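Local coordinates for protein 6-O-methylguanine DNA methyltransferase (PDB 2B6C) that is predicted to act in the repair of alkylated DNA, probably as an AlkD-like protein built from helical repeats, although its activity has not been established, at residues 76-80 / 109-113; 48-53 / 81-86; 102-108 / 139-143; 86-91 / 113-117. All blocks are in the same frame, centred on the assembly; numbering follows the deposited sequence. Where two conformers were deposited one is given.

Interaction 1. Residues 76-80 / 109-113; sequences IDLAL and AWRKF
Both segments are fully helical, 76-80 inside helix 69-81 and 109-113 inside helix 104-120. They run in the same direction, with axes 9.6 Å apart and only 12° between their N-to-C directions. The register pairs Ile76 with Trp110 (CA to CA 6.6 Å) and Leu80 with Phe113 (CA to CA 5.3 Å). Ile76, in the mt rotamer, points across the gap: its CD1 lies over the Trp110 five-membered ring, 3.7 Å from the centroid and 15° off the normal, and is 3.8 Å from Ala109 CB. Trp110 CB points away from 76-80, but chi1 m and chi2 120° bring the indole back to Ile76. In the fold, Asp77 bridges to Arg37 and Leu78 packs on helix 53-65. Ala79, about one turn on, points toward the other helix. Its CB sits over the face of Phe113 (chi1 t, chi2 75°), 4.2 Å from the ring centroid, and reaches Trp110 CZ3 at 4.1 Å. Leu80 sets out sideways, yet its CG comes within 4.2 Å of Phe113 CB. Near-parallel pairing of helices separated by one intervening helix is as in HEAT-type repeats and consistent with the AlkD-like family. No hydrogen bond crosses the 361 Å² interface, and Trp110 NE1 is satisfied by Tyr64 instead. The chemistry implies cohesion by CH-pi contact and apolar packing.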
# COMPACT_ATOMS: atom_id res chain seq x y z
N ILE B 76 -4.37 -4.20 16.01
CA ILE B 76 -4.04 -2.85 15.50
C ILE B 76 -3.25 -2.96 14.18
O ILE B 76 -3.44 -2.13 13.27
CB ILE B 76 -3.29 -1.98 16.55
CG1 ILE B 76 -4.16 -1.90 17.82
CG2 ILE B 76 -3.04 -0.57 15.97
CD1 ILE B 76 -3.50 -1.29 19.11
N ASP B 77 -2.41 -3.99 14.05
CA ASP B 77 -1.71 -4.26 12.78
C ASP B 77 -2.72 -4.59 11.67
O ASP B 77 -2.53 -4.19 10.54
CB ASP B 77 -0.68 -5.41 12.90
CG ASP B 77 0.65 -4.96 13.48
OD1 ASP B 77 0.91 -3.73 13.58
OD2 ASP B 77 1.44 -5.86 13.86
N LEU B 78 -3.78 -5.32 12.00
CA LEU B 78 -4.83 -5.60 11.01
C LEU B 78 -5.47 -4.31 10.47
O LEU B 78 -5.73 -4.18 9.26
CB LEU B 78 -5.92 -6.53 11.56
CG LEU B 78 -5.48 -7.98 11.72
CD1 LEU B 78 -6.49 -8.74 12.59
CD2 LEU B 78 -5.39 -8.66 10.35
N ALA B 79 -5.72 -3.39 11.38
CA ALA B 79 -6.28 -2.10 11.05
C ALA B 79 -5.27 -1.27 10.27
O ALA B 79 -5.58 -0.71 9.22
CB ALA B 79 -6.74 -1.38 12.34
N LEU B 80 -4.04 -1.21 10.78
CA LEU B 80 -2.98 -0.46 10.10
C LEU B 80 -2.72 -0.94 8.66
O LEU B 80 -2.55 -0.14 7.75
CB LEU B 80 -1.69 -0.59 10.89
CG LEU B 80 -1.36 0.53 11.85
CD1 LEU B 80 -0.39 -0.06 12.88
CD2 LEU B 80 -0.70 1.65 11.00
N ALA B 109 0.11 2.90 19.29
CA ALA B 109 -0.21 2.10 18.07
C ALA B 109 -1.52 2.57 17.41
O ALA B 109 -1.56 2.74 16.19
CB ALA B 109 -0.25 0.60 18.36
N TRP B 110 -2.59 2.80 18.18
CA TRP B 110 -3.82 3.40 17.61
C TRP B 110 -3.58 4.78 16.99
O TRP B 110 -4.13 5.09 15.94
CB TRP B 110 -4.97 3.54 18.63
CG TRP B 110 -5.68 2.24 18.92
CD1 TRP B 110 -5.79 1.61 20.14
CD2 TRP B 110 -6.38 1.43 17.97
NE1 TRP B 110 -6.51 0.44 20.00
CE2 TRP B 110 -6.89 0.31 18.68
CE3 TRP B 110 -6.64 1.54 16.58
CZ2 TRP B 110 -7.62 -0.72 18.06
CZ3 TRP B 110 -7.40 0.52 15.96
CH2 TRP B 110 -7.87 -0.59 16.70
N ARG B 111 -2.75 5.60 17.65
CA ARG B 111 -2.45 6.93 17.16
C ARG B 111 -1.82 6.86 15.76
O ARG B 111 -2.19 7.65 14.86
CB ARG B 111 -1.54 7.70 18.14
CG ARG B 111 -1.08 9.09 17.57
CD ARG B 111 0.28 8.96 16.88
NE ARG B 111 1.30 8.64 17.88
CZ ARG B 111 2.51 8.18 17.59
NH1 ARG B 111 2.85 7.98 16.33
NH2 ARG B 111 3.38 7.93 18.57
N LYS B 112 -0.90 5.92 15.60
CA LYS B 112 -0.30 5.61 14.30
C LYS B 112 -1.32 5.23 13.25
O LYS B 112 -1.22 5.69 12.14
CB LYS B 112 0.78 4.52 14.41
CG LYS B 112 2.03 5.04 15.01
CD LYS B 112 3.03 3.92 15.37
CE LYS B 112 3.84 4.28 16.63
NZ LYS B 112 5.16 3.56 16.71
N PHE B 113 -2.31 4.41 13.61
CA PHE B 113 -3.42 4.14 12.72
C PHE B 113 -4.18 5.40 12.29
O PHE B 113 -4.40 5.61 11.08
CB PHE B 113 -4.37 3.10 13.31
CG PHE B 113 -5.63 2.94 12.54
CD1 PHE B 113 -5.63 2.24 11.31
CD2 PHE B 113 -6.82 3.48 13.01
CE1 PHE B 113 -6.82 2.08 10.59
CE2 PHE B 113 -7.99 3.35 12.31
CZ PHE B 113 -8.00 2.62 11.09

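Interaction 2. Residues 48-53 / 81-86; sequences SHTWPK and QNVQRF. With SO4 (sulfate ion), chain D.
Segments 48-53 and 81-86 are inter-helix connections. Ser48 to Trp51 forms a type I turn, closed by Trp51 N to Ser48 O at 3.2 Å, and Pro52 is the N-cap of helix 53-65; residues 83-85 make a 3-10 turn. His49 lies against Asn82 (CA to CA 6.2 Å) and Lys53 against Arg85 (CA to CA 8.1 Å). Ser48 OG accepts from Asn82 ND2 at 2.9 Å, but their stronger partners are Leu45 O and Leu78 O respectively. His49 NE2 donates at 3.1 Å to Gln81 O, which is also hydrogen-bonded to a bound glycerol; His49 ND1 is bonded to Lys46 O. Arg85, mtp through chi3, donates from NH2 to Trp51 O at 2.7 Å, from NH1 to Trp51 O weakly at 2.9 Å, and from NE to a water at 3.0 Å. Lys53 curls through three p angles after a t chi1, so that its NZ donates to Arg85 O at 2.6 Å; the same amine has a salt bridge to Glu90. Lys53 N donates at 3.0 Å to O4 of a sulfate, probably from the crystallisation liquor, which also binds Lys53 N of the second subunit. The connections after helices 34-48 and 69-81 are joined side chain to backbone, consistent with adjacent units of a helical repeat. Five bonds, one weak, imply polar, directional fixing of the turns.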
# COMPACT_ATOMS: atom_id res chain seq x y z
N SER B 48 -5.60 -10.80 5.23
CA SER B 48 -6.60 -9.89 5.77
C SER B 48 -7.11 -8.88 4.73
O SER B 48 -8.27 -8.50 4.76
CB SER B 48 -6.07 -9.17 7.00
OG SER B 48 -5.17 -8.13 6.60
N HIS B 49 -6.24 -8.45 3.81
CA HIS B 49 -6.64 -7.58 2.67
C HIS B 49 -7.74 -8.16 1.80
O HIS B 49 -8.47 -7.41 1.13
CB HIS B 49 -5.45 -7.27 1.77
CG HIS B 49 -4.30 -6.65 2.50
ND1 HIS B 49 -3.13 -7.32 2.77
CD2 HIS B 49 -4.16 -5.41 3.03
CE1 HIS B 49 -2.32 -6.53 3.45
NE2 HIS B 49 -2.91 -5.37 3.62
N THR B 50 -7.86 -9.49 1.82
CA THR B 50 -8.82 -10.19 0.96
C THR B 50 -10.18 -10.42 1.64
O THR B 50 -11.16 -10.80 1.00
CB THR B 50 -8.24 -11.57 0.41
OG1 THR B 50 -8.32 -12.58 1.41
CG2 THR B 50 -6.79 -11.44 -0.07
N TRP B 51 -10.24 -10.21 2.95
CA TRP B 51 -11.46 -10.46 3.71
C TRP B 51 -12.53 -9.43 3.39
O TRP B 51 -12.21 -8.25 3.22
CB TRP B 51 -11.23 -10.46 5.24
CG TRP B 51 -10.24 -11.49 5.74
CD1 TRP B 51 -9.85 -12.68 5.14
CD2 TRP B 51 -9.55 -11.44 6.99
NE1 TRP B 51 -8.92 -13.33 5.93
CE2 TRP B 51 -8.73 -12.60 7.07
CE3 TRP B 51 -9.51 -10.51 8.04
CZ2 TRP B 51 -7.89 -12.85 8.16
CZ3 TRP B 51 -8.69 -10.76 9.11
CH2 TRP B 51 -7.88 -11.91 9.16
N PRO B 52 -13.80 -9.88 3.34
CA PRO B 52 -14.91 -8.93 3.29
C PRO B 52 -14.78 -7.99 4.48
O PRO B 52 -14.21 -8.37 5.53
CB PRO B 52 -16.15 -9.82 3.40
CG PRO B 52 -15.66 -11.21 2.85
CD PRO B 52 -14.25 -11.29 3.35
N LYS B 53 -15.23 -6.76 4.30
CA LYS B 53 -15.15 -5.74 5.34
C LYS B 53 -15.69 -6.25 6.68
O LYS B 53 -15.08 -6.02 7.73
CB LYS B 53 -15.90 -4.47 4.91
CG LYS B 53 -15.79 -3.27 5.92
CD LYS B 53 -14.33 -2.87 6.26
CE LYS B 53 -13.53 -2.36 5.05
NZ LYS B 53 -14.14 -1.11 4.46
N GLN B 81 -2.64 -2.26 8.48
CA GLN B 81 -2.42 -2.86 7.15
C GLN B 81 -3.55 -2.61 6.15
O GLN B 81 -3.32 -2.62 4.95
CB GLN B 81 -2.20 -4.38 7.28
CG GLN B 81 -0.86 -4.77 7.91
CD GLN B 81 0.33 -3.89 7.51
OE1 GLN B 81 0.72 -2.96 8.25
NE2 GLN B 81 0.93 -4.19 6.37
N ASN B 82 -4.77 -2.43 6.64
CA ASN B 82 -5.94 -2.24 5.81
C ASN B 82 -6.45 -0.80 5.87
O ASN B 82 -7.62 -0.54 5.55
CB ASN B 82 -7.04 -3.23 6.22
CG ASN B 82 -6.65 -4.67 5.92
OD1 ASN B 82 -6.87 -5.16 4.80
ND2 ASN B 82 -6.05 -5.36 6.90
N VAL B 83 -5.58 0.13 6.25
CA VAL B 83 -5.95 1.52 6.51
C VAL B 83 -6.72 2.17 5.33
O VAL B 83 -7.72 2.86 5.56
CB VAL B 83 -4.67 2.36 6.93
CG1 VAL B 83 -3.60 2.40 5.81
CG2 VAL B 83 -5.02 3.74 7.47
N GLN B 84 -6.29 1.89 4.10
CA GLN B 84 -6.92 2.38 2.88
C GLN B 84 -8.36 1.91 2.66
O GLN B 84 -9.11 2.59 1.96
CB GLN B 84 -6.09 1.99 1.66
CG GLN B 84 -4.80 2.71 1.62
CD GLN B 84 -4.13 2.61 0.28
OE1 GLN B 84 -3.45 1.62 -0.03
NE2 GLN B 84 -4.29 3.64 -0.53
N ARG B 85 -8.71 0.77 3.25
CA ARG B 85 -10.03 0.16 3.11
C ARG B 85 -11.14 0.82 3.95
O ARG B 85 -12.33 0.58 3.70
CB ARG B 85 -9.97 -1.34 3.46
CG ARG B 85 -9.06 -2.16 2.52
CD ARG B 85 -9.13 -3.66 2.88
NE ARG B 85 -10.50 -4.13 2.74
CZ ARG B 85 -10.98 -5.30 3.16
NH1 ARG B 85 -10.19 -6.19 3.76
NH2 ARG B 85 -12.26 -5.57 2.97
N PHE B 86 -10.77 1.65 4.93
CA PHE B 86 -11.78 2.25 5.80
C PHE B 86 -12.30 3.59 5.31
O PHE B 86 -11.52 4.48 4.98
CB PHE B 86 -11.28 2.36 7.24
CG PHE B 86 -10.78 1.08 7.78
CD1 PHE B 86 -11.67 0.02 8.02
CD2 PHE B 86 -9.43 0.91 8.05
CE1 PHE B 86 -11.22 -1.18 8.50
CE2 PHE B 86 -8.96 -0.33 8.54
CZ PHE B 86 -9.86 -1.35 8.76
S SO4 D . -17.01 -7.13 0.62
O1 SO4 D . -17.04 -8.60 0.63
O2 SO4 D . -18.17 -6.68 -0.13
O3 SO4 D . -15.75 -6.77 -0.03
O4 SO4 D . -17.12 -6.49 1.93
O HOH W 1 -12.70 -2.41 1.57

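Interaction 3. Residues 102-108 / 139-143; sequences AWWDSVD and WNRRV. With SO4 (sulfate ion), chain I.
The first segment enters helix 104-120 from an extended lead, with Trp103 as N-cap and residues 104-108 helical; 139-143 is helical throughout, within helix 138-146. The two short axes approach to 10.1 Å and cross at -44°, their nearest CA pair being Val107 and Trp139 at 6.7 Å. Trp139 (chi1 m, chi2 117°) points toward the start of helix 104-120. Ala102 CB lies over its five-membered ring, 3.8 Å from the centroid and 23° off the normal. Trp103 meets it obliquely, six-membered ring centroids 5.9 Å apart, and Val107 CG2 approaches Trp139 CE3 at 3.7 Å. A water donates to Ala102 O at 2.7 Å and weakly accepts from Trp139 NE1 at 3.5 Å. Val107 CG1 packs on Val143 CG2 at 3.9 Å. Asn140 ND2 donates at 3.2 Å to O4 of a sulfate, probably from the crystallisation liquor. Arg142, extended through t chi1 to chi3, forms a bidentate salt bridge with Asp108: its NE reaches Asp108 OD1 and its NH1 reaches Asp108 OD2, each at 2.8 Å. Its NH2 bonds to Phe174 O. AlkD-like glycosylases hold an Asp, an Arg and tryptophans in their DNA-facing cleft; this cluster is consistent with that set, with Trp104 CB 4.1 Å from Arg142 NH1. The chemistry implies a carboxylate held by a paired charge, beside a cluster of tryptophans.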
# COMPACT_ATOMS: atom_id res chain seq x y z
N ALA B 102 -6.16 0.19 27.57
CA ALA B 102 -5.32 1.32 27.21
C ALA B 102 -4.08 1.46 28.07
O ALA B 102 -4.16 1.43 29.32
CB ALA B 102 -6.13 2.62 27.29
N TRP B 103 -2.96 1.64 27.38
CA TRP B 103 -1.70 2.01 28.01
C TRP B 103 -0.91 2.64 26.87
O TRP B 103 -1.39 2.63 25.74
CB TRP B 103 -1.00 0.77 28.59
CG TRP B 103 0.17 1.06 29.50
CD1 TRP B 103 1.47 0.65 29.33
CD2 TRP B 103 0.14 1.79 30.74
NE1 TRP B 103 2.24 1.08 30.39
CE2 TRP B 103 1.44 1.76 31.28
CE3 TRP B 103 -0.89 2.43 31.47
CZ2 TRP B 103 1.77 2.38 32.49
CZ3 TRP B 103 -0.55 3.04 32.69
CH2 TRP B 103 0.76 3.01 33.17
N TRP B 104 0.30 3.16 27.10
CA TRP B 104 0.94 3.93 26.02
C TRP B 104 1.23 3.05 24.78
O TRP B 104 1.28 3.53 23.66
CB TRP B 104 2.21 4.64 26.52
CG TRP B 104 3.30 3.67 26.98
CD1 TRP B 104 3.57 3.28 28.28
CD2 TRP B 104 4.23 2.97 26.15
NE1 TRP B 104 4.61 2.38 28.30
CE2 TRP B 104 5.04 2.17 27.01
CE3 TRP B 104 4.49 2.96 24.76
CZ2 TRP B 104 6.07 1.37 26.54
CZ3 TRP B 104 5.51 2.12 24.28
CH2 TRP B 104 6.29 1.35 25.17
N ASP B 105 1.43 1.75 25.00
CA ASP B 105 1.78 0.85 23.93
C ASP B 105 0.64 0.68 22.90
O ASP B 105 0.88 0.79 21.68
CB ASP B 105 2.31 -0.50 24.47
CG ASP B 105 1.30 -1.24 25.35
OD1 ASP B 105 0.45 -0.61 26.00
OD2 ASP B 105 1.35 -2.51 25.39
N SER B 106 -0.58 0.42 23.37
CA SER B 106 -1.74 0.33 22.45
C SER B 106 -2.23 1.67 21.92
O SER B 106 -2.61 1.77 20.77
CB SER B 106 -2.92 -0.42 23.08
OG SER B 106 -3.50 0.34 24.15
N VAL B 107 -2.25 2.70 22.77
CA VAL B 107 -2.73 4.02 22.38
C VAL B 107 -1.83 4.66 21.30
O VAL B 107 -2.34 5.28 20.34
CB VAL B 107 -2.89 4.96 23.63
CG1 VAL B 107 -3.21 6.41 23.22
CG2 VAL B 107 -3.98 4.42 24.56
N ASP B 108 -0.51 4.53 21.46
CA ASP B 108 0.43 5.03 20.47
C ASP B 108 0.33 4.22 19.18
O ASP B 108 0.47 4.77 18.11
CB ASP B 108 1.89 5.02 20.99
CG ASP B 108 2.13 6.04 22.11
OD1 ASP B 108 1.27 6.92 22.35
OD2 ASP B 108 3.21 5.97 22.76
N TRP B 139 -6.17 9.30 27.49
CA TRP B 139 -5.60 8.50 26.39
C TRP B 139 -6.11 8.98 25.04
O TRP B 139 -5.32 9.08 24.09
CB TRP B 139 -5.89 7.01 26.55
CG TRP B 139 -5.20 6.39 27.69
CD1 TRP B 139 -5.79 5.80 28.81
CD2 TRP B 139 -3.78 6.28 27.88
NE1 TRP B 139 -4.82 5.36 29.66
CE2 TRP B 139 -3.58 5.63 29.13
CE3 TRP B 139 -2.66 6.67 27.13
CZ2 TRP B 139 -2.29 5.35 29.64
CZ3 TRP B 139 -1.37 6.40 27.65
CH2 TRP B 139 -1.21 5.74 28.89
N ASN B 140 -7.42 9.31 24.94
CA ASN B 140 -7.93 9.92 23.71
C ASN B 140 -7.25 11.26 23.38
O ASN B 140 -6.98 11.54 22.22
CB ASN B 140 -9.45 10.11 23.73
CG ASN B 140 -10.21 8.82 23.51
OD1 ASN B 140 -9.81 7.98 22.70
ND2 ASN B 140 -11.33 8.66 24.22
N ARG B 141 -7.02 12.11 24.39
CA ARG B 141 -6.36 13.41 24.18
C ARG B 141 -4.88 13.26 23.83
O ARG B 141 -4.34 14.09 23.09
CB ARG B 141 -6.52 14.28 25.41
CG ARG B 141 -8.00 14.49 25.74
CD ARG B 141 -8.18 15.78 26.57
NE ARG B 141 -7.31 15.85 27.73
CZ ARG B 141 -7.50 15.21 28.88
NH1 ARG B 141 -8.55 14.38 29.04
NH2 ARG B 141 -6.65 15.39 29.87
N ARG B 142 -4.25 12.19 24.32
CA ARG B 142 -2.95 11.80 23.82
C ARG B 142 -2.93 11.61 22.27
O ARG B 142 -1.97 12.02 21.58
CB ARG B 142 -2.41 10.58 24.57
CG ARG B 142 -0.99 10.15 24.11
CD ARG B 142 -0.35 9.18 25.11
NE ARG B 142 0.86 8.54 24.62
CZ ARG B 142 2.09 8.77 25.10
NH1 ARG B 142 3.13 8.10 24.61
NH2 ARG B 142 2.29 9.66 26.09
N VAL B 143 -3.96 10.95 21.73
CA VAL B 143 -4.11 10.80 20.29
C VAL B 143 -4.27 12.17 19.60
O VAL B 143 -3.62 12.38 18.57
CB VAL B 143 -5.28 9.81 19.89
CG1 VAL B 143 -5.52 9.76 18.29
CG2 VAL B 143 -4.97 8.40 20.39
S SO4 I . -14.30 10.48 25.60
O1 SO4 I . -15.21 9.36 25.82
O2 SO4 I . -14.92 11.77 25.99
O3 SO4 I . -14.03 10.59 24.15
O4 SO4 I . -13.05 10.25 26.36
O HOH W 2 -5.53 2.40 31.39

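Interaction 4. Residues 86-91 / 113-117; sequences FSLEEV and FFGSW
Phe86 and Ser87 lead into helix 88-94, which faces 113-117 of helix 104-120; the nearest CA pair is Val91 and Phe114, at 7.7 Å. Ser87 (chi1 p) is the N-cap in a capping box: Ser87 N donates to Glu90 OE1 at 3.0 Å, and Glu90 N weakly to Ser87 OG at 3.4 Å; Glu90 OE1 is also salt-bridged to Lys53. Trp117, with chi1 t and chi2 87°, swings its indole to the helix start, where Trp117 NE1 donates at 2.9 Å and 161° to Phe86 O, just before the N-cap. Val91 (chi1 t) sends CG2 over the five-membered ring of the same indole, and its CG1 meets Phe114 (chi1 m) CE1 at 3.6 Å. Leu88, in the tp rotamer, places CD1 3.9 Å from Trp117 CH2. Phe86 (chi1 m) crosses Phe113 (chi1 t) obliquely, planes at 78°, with Phe86 CD2 3.8 Å from Phe113 CZ. Aliphatic groups of Val91 and Leu88 thus pack against rings of helix 104-120, joining the short helix to it, consistent with a HEAT-like repeat. Around it, Phe94 makes edge-to-face contacts with Phe86 and Phe113, Ile128 of helix 125-132 touches Leu88, Val91 and Trp117, and Ala79 of helix 69-81 packs on Phe113.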
# COMPACT_ATOMS: atom_id res chain seq x y z
N PHE B 86 -10.77 1.65 4.93
CA PHE B 86 -11.78 2.25 5.80
C PHE B 86 -12.30 3.59 5.31
O PHE B 86 -11.52 4.48 4.98
CB PHE B 86 -11.28 2.36 7.24
CG PHE B 86 -10.78 1.08 7.78
CD1 PHE B 86 -11.67 0.02 8.02
CD2 PHE B 86 -9.43 0.91 8.05
CE1 PHE B 86 -11.22 -1.18 8.50
CE2 PHE B 86 -8.96 -0.33 8.54
CZ PHE B 86 -9.86 -1.35 8.76
N SER B 87 -13.62 3.73 5.32
CA SER B 87 -14.28 5.02 5.12
C SER B 87 -14.17 5.86 6.38
O SER B 87 -13.76 5.36 7.43
CB SER B 87 -15.75 4.78 4.82
OG SER B 87 -16.32 4.11 5.92
N LEU B 88 -14.54 7.14 6.28
CA LEU B 88 -14.59 8.01 7.44
C LEU B 88 -15.39 7.40 8.57
O LEU B 88 -14.96 7.42 9.70
CB LEU B 88 -15.17 9.39 7.08
CG LEU B 88 -15.40 10.40 8.24
CD1 LEU B 88 -14.12 10.72 9.01
CD2 LEU B 88 -16.02 11.67 7.66
N GLU B 89 -16.57 6.87 8.25
CA GLU B 89 -17.48 6.33 9.28
C GLU B 89 -16.88 5.14 10.03
O GLU B 89 -17.08 5.01 11.25
CB GLU B 89 -18.86 6.02 8.67
CG GLU B 89 -18.91 6.02 7.11
CD GLU B 89 -18.76 7.40 6.47
OE1 GLU B 89 -18.05 7.51 5.44
OE2 GLU B 89 -19.36 8.39 6.98
N GLU B 90 -16.14 4.29 9.31
CA GLU B 90 -15.44 3.16 9.90
C GLU B 90 -14.29 3.61 10.77
O GLU B 90 -14.03 3.00 11.81
CB GLU B 90 -14.97 2.16 8.84
CG GLU B 90 -16.14 1.47 8.13
CD GLU B 90 -15.76 0.76 6.84
OE1 GLU B 90 -14.79 1.13 6.16
OE2 GLU B 90 -16.47 -0.18 6.45
N VAL B 91 -13.58 4.67 10.35
CA VAL B 91 -12.47 5.17 11.15
C VAL B 91 -13.00 5.77 12.45
O VAL B 91 -12.41 5.56 13.52
CB VAL B 91 -11.54 6.19 10.37
CG1 VAL B 91 -10.55 6.88 11.30
CG2 VAL B 91 -10.75 5.43 9.33
N PHE B 113 -2.31 4.41 13.61
CA PHE B 113 -3.42 4.14 12.72
C PHE B 113 -4.18 5.40 12.29
O PHE B 113 -4.40 5.61 11.08
CB PHE B 113 -4.37 3.10 13.31
CG PHE B 113 -5.63 2.94 12.54
CD1 PHE B 113 -5.63 2.24 11.31
CD2 PHE B 113 -6.82 3.48 13.01
CE1 PHE B 113 -6.82 2.08 10.59
CE2 PHE B 113 -7.99 3.35 12.31
CZ PHE B 113 -8.00 2.62 11.09
N PHE B 114 -4.60 6.23 13.25
CA PHE B 114 -5.33 7.48 12.93
C PHE B 114 -4.46 8.47 12.14
O PHE B 114 -4.96 9.16 11.25
CB PHE B 114 -5.97 8.12 14.19
CG PHE B 114 -7.09 7.27 14.77
CD1 PHE B 114 -8.36 7.26 14.17
CD2 PHE B 114 -6.88 6.46 15.87
CE1 PHE B 114 -9.40 6.46 14.67
CE2 PHE B 114 -7.89 5.64 16.38
CZ PHE B 114 -9.16 5.64 15.77
N GLY B 115 -3.17 8.51 12.44
CA GLY B 115 -2.25 9.41 11.74
C GLY B 115 -2.05 8.96 10.31
O GLY B 115 -1.96 9.79 9.40
N SER B 116 -1.96 7.64 10.10
CA SER B 116 -1.82 7.11 8.73
C SER B 116 -3.04 7.38 7.88
O SER B 116 -2.89 7.68 6.70
CB SER B 116 -1.54 5.61 8.70
OG SER B 116 -0.44 5.40 9.53
N TRP B 117 -4.22 7.21 8.48
CA TRP B 117 -5.48 7.41 7.79
C TRP B 117 -5.64 8.86 7.38
O TRP B 117 -6.03 9.17 6.25
CB TRP B 117 -6.67 6.92 8.62
CG TRP B 117 -7.93 6.84 7.78
CD1 TRP B 117 -8.34 5.79 7.02
CD2 TRP B 117 -8.90 7.89 7.60
NE1 TRP B 117 -9.52 6.11 6.38
CE2 TRP B 117 -9.88 7.39 6.72
CE3 TRP B 117 -9.03 9.20 8.10
CZ2 TRP B 117 -11.00 8.16 6.31
CZ3 TRP B 117 -10.14 9.97 7.69
CH2 TRP B 117 -11.11 9.45 6.81

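In the fold
Helix 104-120 is the common element of interactions 3, 1 and 4, in that order along it; interaction 3 lies about 11 Å, centre to centre, from interaction 1, and interaction 1 about 10 Å from interaction 4. Phe113 belongs to both 1 and 4, and Phe86 to both 2 and 4. Ala79 O lies 3.5 Å from Phe86 CE2, tying interaction 1 to that shared ring. Interactions 2 and 4 are further joined by the salt bridge of Lys53 NZ to Glu90 OE1 at 2.9 Å. Interaction 3, at the probable DNA-facing cleft, is about 23 Å between centres from interaction 2, which adjoins the second subunit and the shared sulfate.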